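Local coordinates for protein LbaCas13a H328A (C2c2) (Lachnospiraceae bacterium NK4A179, PDB 5WLH) that binds a CRISPR guide RNA as a Cas13a-family effector and, guided by it, probably cleaves target RNA, at residues 483-486 and 487-490; 932-935 and 936-940. All coordinates share one frame; numbering follows the deposited sequence.

Interaction 1. Residues 483-486 and 487-490. With nucleotides of chain B.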
loop_
_atom_site.group_PDB
_atom_site.type_symbol
_atom_site.label_atom_id
_atom_site.label_comp_id
_atom_site.label_asym_id
_atom_site.label_seq_id
_atom_site.Cartn_x
_atom_site.Cartn_y
_atom_site.Cartn_z
ATOM N N GLY A 483 6.720 1.209 -28.475
ATOM C CA GLY A 483 6.304 0.333 -27.398
ATOM C C GLY A 483 6.716 0.851 -26.029
ATOM O O GLY A 483 7.446 1.832 -25.882
ATOM N N ILE A 484 6.208 0.145 -25.026
ATOM C CA ILE A 484 6.315 0.496 -23.615
ATOM C C ILE A 484 7.302 -0.444 -22.936
ATOM O O ILE A 484 7.249 -1.665 -23.138
ATOM C CB ILE A 484 4.933 0.388 -22.934
ATOM C CG1 ILE A 484 3.925 1.320 -23.604
ATOM C CG2 ILE A 484 5.065 0.684 -21.434
ATOM C CD1 ILE A 484 2.475 0.964 -23.267
ATOM N N SER A 485 8.170 0.113 -22.100
ATOM C CA SER A 485 9.090 -0.681 -21.301
ATOM C C SER A 485 8.566 -0.822 -19.879
ATOM O O SER A 485 7.695 -0.075 -19.429
ATOM C CB SER A 485 10.477 -0.035 -21.268
ATOM O OG SER A 485 10.464 1.084 -20.376
ATOM N N SER A 486 9.134 -1.778 -19.151
ATOM C CA SER A 486 8.759 -1.893 -17.748
ATOM C C SER A 486 9.177 -0.652 -16.965
ATOM O O SER A 486 8.455 -0.212 -16.075
ATOM C CB SER A 486 9.347 -3.168 -17.137
ATOM O OG SER A 486 10.750 -3.238 -17.321
ATOM N N PHE A 487 10.318 -0.042 -17.315
ATOM C CA PHE A 487 10.737 1.178 -16.635
ATOM C C PHE A 487 9.699 2.282 -16.811
ATOM O O PHE A 487 9.465 3.073 -15.886
ATOM C CB PHE A 487 12.091 1.650 -17.177
ATOM C CG PHE A 487 13.165 0.617 -17.071
ATOM C CD1 PHE A 487 13.791 0.381 -15.854
ATOM C CD2 PHE A 487 13.534 -0.130 -18.169
ATOM C CE1 PHE A 487 14.785 -0.591 -15.731
ATOM C CE2 PHE A 487 14.522 -1.099 -18.067
ATOM C CZ PHE A 487 15.166 -1.318 -16.846
ATOM N N ASP A 488 9.088 2.363 -18.006
ATOM C CA ASP A 488 8.031 3.349 -18.245
ATOM C C ASP A 488 6.925 3.219 -17.211
ATOM O O ASP A 488 6.407 4.218 -16.697
ATOM C CB ASP A 488 7.420 3.165 -19.646
ATOM C CG ASP A 488 8.357 3.564 -20.764
ATOM O OD1 ASP A 488 9.185 4.459 -20.557
ATOM O OD2 ASP A 488 8.234 2.995 -21.859
ATOM N N TYR A 489 6.511 1.981 -16.939
ATOM C CA TYR A 489 5.424 1.775 -15.987
ATOM C C TYR A 489 5.881 1.989 -14.554
ATOM O O TYR A 489 5.076 2.378 -13.700
ATOM C CB TYR A 489 4.834 0.385 -16.182
ATOM C CG TYR A 489 3.643 0.379 -17.133
ATOM C CD1 TYR A 489 3.556 1.295 -18.173
ATOM C CD2 TYR A 489 2.621 -0.546 -16.981
ATOM C CE1 TYR A 489 2.451 1.294 -19.037
ATOM C CE2 TYR A 489 1.521 -0.569 -17.839
ATOM C CZ TYR A 489 1.446 0.354 -18.859
ATOM O OH TYR A 489 0.360 0.321 -19.684
ATOM N N GLU A 490 7.154 1.730 -14.252
ATOM C CA GLU A 490 7.651 2.106 -12.936
ATOM C C GLU A 490 7.510 3.613 -12.714
ATOM O O GLU A 490 7.074 4.057 -11.645
ATOM C CB GLU A 490 9.104 1.659 -12.785
ATOM C CG GLU A 490 9.279 0.155 -12.722
ATOM C CD GLU A 490 10.687 -0.205 -12.329
ATOM O OE1 GLU A 490 10.926 -0.459 -11.120
ATOM O OE2 GLU A 490 11.551 -0.193 -13.239
ATOM P P A B 26 5.476 -2.866 -9.215
ATOM O OP1 A B 26 4.305 -2.195 -8.596
ATOM O OP2 A B 26 5.711 -4.323 -9.104
ATOM O "O5'" A B 26 5.476 -2.517 -10.762
ATOM C "C5'" A B 26 5.087 -1.237 -11.252
ATOM C "C4'" A B 26 4.588 -1.374 -12.668
ATOM O "O4'" A B 26 5.712 -1.718 -13.525
ATOM C "C3'" A B 26 3.564 -2.486 -12.854
ATOM O "O3'" A B 26 2.706 -2.153 -13.939
ATOM C "C2'" A B 26 4.443 -3.671 -13.238
ATOM O "O2'" A B 26 3.786 -4.730 -13.900
ATOM C "C1'" A B 26 5.508 -2.995 -14.105
ATOM N N9 A B 26 6.778 -3.710 -14.038
ATOM C C8 A B 26 7.781 -3.512 -13.125
ATOM N N7 A B 26 8.787 -4.353 -13.282
ATOM C C5 A B 26 8.403 -5.126 -14.357
ATOM C C6 A B 26 9.060 -6.185 -15.012
ATOM N N6 A B 26 10.262 -6.624 -14.609
ATOM N N1 A B 26 8.421 -6.773 -16.035
ATOM C C2 A B 26 7.214 -6.312 -16.410
ATOM N N3 A B 26 6.509 -5.319 -15.869
ATOM C C4 A B 26 7.172 -4.757 -14.840
ATOM P P A B 25 10.248 -6.077 -8.702
ATOM O OP1 A B 25 11.436 -5.736 -9.540
ATOM O OP2 A B 25 10.282 -7.272 -7.829
ATOM O "O5'" A B 25 9.938 -4.807 -7.806
ATOM C "C5'" A B 25 8.757 -4.720 -7.020
ATOM C "C4'" A B 25 8.132 -3.357 -7.140
ATOM O "O4'" A B 25 8.931 -2.378 -6.419
ATOM C "C3'" A B 25 7.997 -2.827 -8.571
ATOM O "O3'" A B 25 6.771 -2.113 -8.675
ATOM C "C2'" A B 25 9.127 -1.814 -8.673
ATOM O "O2'" A B 25 8.908 -0.797 -9.631
ATOM C "C1'" A B 25 9.142 -1.259 -7.258
ATOM N N9 A B 25 10.382 -0.577 -6.912
ATOM C C8 A B 25 11.646 -0.851 -7.376
ATOM N N7 A B 25 12.554 -0.015 -6.931
ATOM C C5 A B 25 11.828 0.860 -6.135
ATOM C C6 A B 25 12.212 1.972 -5.377
ATOM N N6 A B 25 13.478 2.390 -5.310
ATOM N N1 A B 25 11.253 2.645 -4.709
ATOM C C2 A B 25 9.986 2.224 -4.781
ATOM N N3 A B 25 9.508 1.186 -5.469
ATOM C C4 A B 25 10.490 0.542 -6.124
ATOM P P U B 27 1.185 -2.660 -13.946
ATOM O OP1 U B 27 1.160 -4.117 -14.046
ATOM O OP2 U B 27 0.401 -1.893 -14.953
ATOM O "O5'" U B 27 0.669 -2.252 -12.506
ATOM C "C5'" U B 27 -0.691 -2.403 -12.156
ATOM C "C4'" U B 27 -0.788 -2.549 -10.666
ATOM O "O4'" U B 27 -0.374 -3.890 -10.304
ATOM C "C3'" U B 27 0.119 -1.597 -9.861
ATOM O "O3'" U B 27 -0.589 -1.130 -8.730
ATOM C "C2'" U B 27 1.210 -2.530 -9.343
ATOM O "O2'" U B 27 1.842 -2.092 -8.153
ATOM C "C1'" U B 27 0.393 -3.794 -9.136
ATOM N N1 U B 27 1.140 -5.030 -8.876
ATOM C C2 U B 27 0.494 -5.972 -8.081
ATOM O O2 U B 27 -0.650 -5.826 -7.695
ATOM N N3 U B 27 1.225 -7.104 -7.790
ATOM C C4 U B 27 2.515 -7.359 -8.203
ATOM O O4 U B 27 3.062 -8.416 -7.858
ATOM C C5 U B 27 3.113 -6.319 -8.991
ATOM C C6 U B 27 2.432 -5.210 -9.291
HETATM O O HOH W 1 9.575 2.991 -24.090
HETATM O O HOH W 2 11.617 3.214 -21.481
HETATM O O HOH W 3 11.655 -2.296 -14.964
#

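Interaction 2. Residues 932-935 and 936-940. With nucleotides of chain B.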
loop_
_atom_site.group_PDB
_atom_site.type_symbol
_atom_site.label_atom_id
_atom_site.label_comp_id
_atom_site.label_asym_id
_atom_site.label_seq_id
_atom_site.Cartn_x
_atom_site.Cartn_y
_atom_site.Cartn_z
ATOM N N VAL A 932 11.950 7.533 -8.563
ATOM C CA VAL A 932 12.225 8.034 -9.904
ATOM C C VAL A 932 13.719 7.954 -10.194
ATOM O O VAL A 932 14.133 7.539 -11.280
ATOM C CB VAL A 932 11.681 9.467 -10.051
ATOM C CG1 VAL A 932 12.180 10.111 -11.339
ATOM C CG2 VAL A 932 10.130 9.468 -9.995
ATOM N N TRP A 933 14.551 8.348 -9.228
ATOM C CA TRP A 933 15.996 8.243 -9.420
ATOM C C TRP A 933 16.403 6.800 -9.690
ATOM O O TRP A 933 17.215 6.525 -10.584
ATOM C CB TRP A 933 16.707 8.796 -8.181
ATOM C CG TRP A 933 18.201 8.509 -8.067
ATOM C CD1 TRP A 933 19.233 9.299 -8.528
ATOM C CD2 TRP A 933 18.811 7.389 -7.423
ATOM N NE1 TRP A 933 20.446 8.722 -8.213
ATOM C CE2 TRP A 933 20.216 7.544 -7.550
ATOM C CE3 TRP A 933 18.316 6.261 -6.765
ATOM C CZ2 TRP A 933 21.117 6.621 -7.026
ATOM C CZ3 TRP A 933 19.211 5.339 -6.257
ATOM C CH2 TRP A 933 20.603 5.527 -6.388
ATOM N N ASP A 934 15.830 5.863 -8.937
ATOM C CA ASP A 934 16.234 4.469 -9.060
ATOM C C ASP A 934 15.824 3.890 -10.410
ATOM O O ASP A 934 16.553 3.081 -10.998
ATOM C CB ASP A 934 15.628 3.663 -7.911
ATOM C CG ASP A 934 16.189 2.264 -7.835
ATOM O OD1 ASP A 934 17.396 2.132 -7.533
ATOM O OD2 ASP A 934 15.434 1.300 -8.076
ATOM N N ILE A 935 14.659 4.293 -10.914
ATOM C CA ILE A 935 14.214 3.829 -12.227
ATOM C C ILE A 935 15.160 4.316 -13.311
ATOM O O ILE A 935 15.566 3.553 -14.197
ATOM C CB ILE A 935 12.786 4.301 -12.519
ATOM C CG1 ILE A 935 11.795 3.721 -11.495
ATOM C CG2 ILE A 935 12.401 3.874 -13.951
ATOM C CD1 ILE A 935 10.515 4.549 -11.388
ATOM N N TYR A 936 15.475 5.612 -13.292
ATOM C CA TYR A 936 16.372 6.138 -14.307
ATOM C C TYR A 936 17.744 5.495 -14.187
ATOM O O TYR A 936 18.405 5.226 -15.195
ATOM C CB TYR A 936 16.455 7.650 -14.177
ATOM C CG TYR A 936 15.262 8.335 -14.813
ATOM C CD1 TYR A 936 14.969 8.156 -16.161
ATOM C CD2 TYR A 936 14.415 9.132 -14.063
ATOM C CE1 TYR A 936 13.873 8.768 -16.742
ATOM C CE2 TYR A 936 13.315 9.756 -14.642
ATOM C CZ TYR A 936 13.052 9.567 -15.971
ATOM O OH TYR A 936 11.968 10.183 -16.547
ATOM N N ARG A 937 18.186 5.249 -12.953
ATOM C CA ARG A 937 19.458 4.573 -12.733
ATOM C C ARG A 937 19.472 3.210 -13.413
ATOM O O ARG A 937 20.433 2.854 -14.108
ATOM C CB ARG A 937 19.697 4.421 -11.231
ATOM C CG ARG A 937 20.983 3.721 -10.853
ATOM C CD ARG A 937 21.025 3.511 -9.328
ATOM N NE ARG A 937 20.050 2.528 -8.856
ATOM C CZ ARG A 937 20.163 1.211 -9.001
ATOM N NH1 ARG A 937 21.220 0.688 -9.619
ATOM N NH2 ARG A 937 19.210 0.408 -8.543
ATOM N N ARG A 938 18.408 2.427 -13.213
ATOM C CA ARG A 938 18.356 1.084 -13.772
ATOM C C ARG A 938 18.101 1.111 -15.273
ATOM O O ARG A 938 18.686 0.313 -16.012
ATOM C CB ARG A 938 17.302 0.251 -13.029
ATOM C CG ARG A 938 17.746 -0.123 -11.602
ATOM C CD ARG A 938 16.712 -1.000 -10.883
ATOM N NE ARG A 938 15.603 -0.194 -10.358
ATOM C CZ ARG A 938 14.401 -0.127 -10.922
ATOM N NH1 ARG A 938 14.150 -0.805 -12.028
ATOM N NH2 ARG A 938 13.446 0.628 -10.382
ATOM N N ALA A 939 17.266 2.044 -15.748
ATOM C CA ALA A 939 17.131 2.227 -17.191
ATOM C C ALA A 939 18.483 2.568 -17.807
ATOM O O ALA A 939 18.862 2.012 -18.842
ATOM C CB ALA A 939 16.112 3.326 -17.501
ATOM N N SER A 940 19.239 3.443 -17.145
ATOM C CA SER A 940 20.525 3.875 -17.685
ATOM C C SER A 940 21.505 2.711 -17.763
ATOM O O SER A 940 22.130 2.485 -18.808
ATOM C CB SER A 940 21.084 5.026 -16.846
ATOM O OG SER A 940 22.420 5.357 -17.212
ATOM P P A B 25 10.248 -6.077 -8.702
ATOM O OP1 A B 25 11.436 -5.736 -9.540
ATOM O OP2 A B 25 10.282 -7.272 -7.829
ATOM O "O5'" A B 25 9.938 -4.807 -7.806
ATOM C "C5'" A B 25 8.757 -4.720 -7.020
ATOM C "C4'" A B 25 8.132 -3.357 -7.140
ATOM O "O4'" A B 25 8.931 -2.378 -6.419
ATOM C "C3'" A B 25 7.997 -2.827 -8.571
ATOM O "O3'" A B 25 6.771 -2.113 -8.675
ATOM C "C2'" A B 25 9.127 -1.814 -8.673
ATOM O "O2'" A B 25 8.908 -0.797 -9.631
ATOM C "C1'" A B 25 9.142 -1.259 -7.258
ATOM N N9 A B 25 10.382 -0.577 -6.912
ATOM C C8 A B 25 11.646 -0.851 -7.376
ATOM N N7 A B 25 12.554 -0.015 -6.931
ATOM C C5 A B 25 11.828 0.860 -6.135
ATOM C C6 A B 25 12.212 1.972 -5.377
ATOM N N6 A B 25 13.478 2.390 -5.310
ATOM N N1 A B 25 11.253 2.645 -4.709
ATOM C C2 A B 25 9.986 2.224 -4.781
ATOM N N3 A B 25 9.508 1.186 -5.469
ATOM C C4 A B 25 10.490 0.542 -6.124
#

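Interaction 1. Residues 483-486 and 487-490
G483 O and D488 OD2 are bridged by a water within hydrogen-bonding distance of both. Next along the chain, I484 lays its CG2 methyl against the Y489 ring, 3.6 Å from Y489 CE1 and oblique to the ring plane; chi1 of -59° sets CG1 beside the backbone N and puts CG2 opposite it, toward the ring. S485 and D488 then form a capping box, with S485 at the N-cap of helix 486-517. D488 N donates to S485 OG at 3.0 Å, and S485 N returns a straight bond (180°) to D488 OD2 at 2.9 Å, meeting it from above the carboxylate plane. The two reciprocal bonds fix the rotation of both side chains and close the first turn. S486 opens the helix proper: its O accepts from E490 N at 3.0 Å, in the carbonyl plane, while its OG is bonded to V26 N and shares a water with E490 OE2. S486 CB packs on the guide RNA, 3.5 Å from C5 of adenosine 26 of chain B. Further on, E490 OE1 accepts from O2' of A25 of chain B at 2.5 Å, and Y489 CD2 lies 3.3 Å from OP2 of U27 of chain B.

Interaction 2. Residues 932-935 and 936-940
D934 reaches two arginines of the next helical turn through separate carboxylate oxygens, the core of a salt-bridge network. R937 grips side-on, NE and NH2 both donating to D934 OD1; the closer bond, R937 NH2 to D934 OD1, is 2.7 Å. That oxygen lies within 2° of the guanidinium plane, and both nitrogens approach it from the same face of the carboxylate. R938 NE takes D934 OD2 at 2.7 Å from above the carboxylate plane, and R938 NH2 adds a weak bond. A chi1 of -170° holds the D934 carboxylate out from the side of the helix, and both arginine chains bend at chi3 to reach it. With alanine in place of D934, R937 and R938 would probably be left without their shared counter-charge, their guanidinium groups freer to turn. R937 also has D40, and R938 has E490, as a second acidic partner. D934 OD2 lies 3.4 Å from N7 of A25 of chain B.

Nonpolar contact flanks R937, whose CD sits over the face of the W933 six-membered ring, 4.0 Å from its centroid and 28° off the normal, a CH-pi contact. On the other side of the helix, V932 CG1 lies 3.5 Å from Y936 CE2, the two side chains running side by side.

Backbone bonds from Y936, R937, R938 and A939 to the carbonyls four residues earlier define a regular alpha-helix, 915-941, which carries an i to i+3 and i+4 salt-bridge network beside the bound guide RNA.

Interactions 1 and 2 have centres about 12 Å apart and meet directly, although helix 486-517 and helix 915-941 are far separated in sequence. Their polar joint is the salt bridge from R938 NH2 to E490 OE1, 2.8 Å, which couples the capped start of one helix to the D934 network of the other. Beside it, I935 CD1 packs 3.4 Å from E490 C, and F487 CE1 lies 3.6 Å from A939 N. A25 of chain B touches both contacts, its ribose facing 487-490 and its base 932-940. The pairing of R938 with E490 therefore lies where two helices jointly border the same nucleotide of the bound RNA.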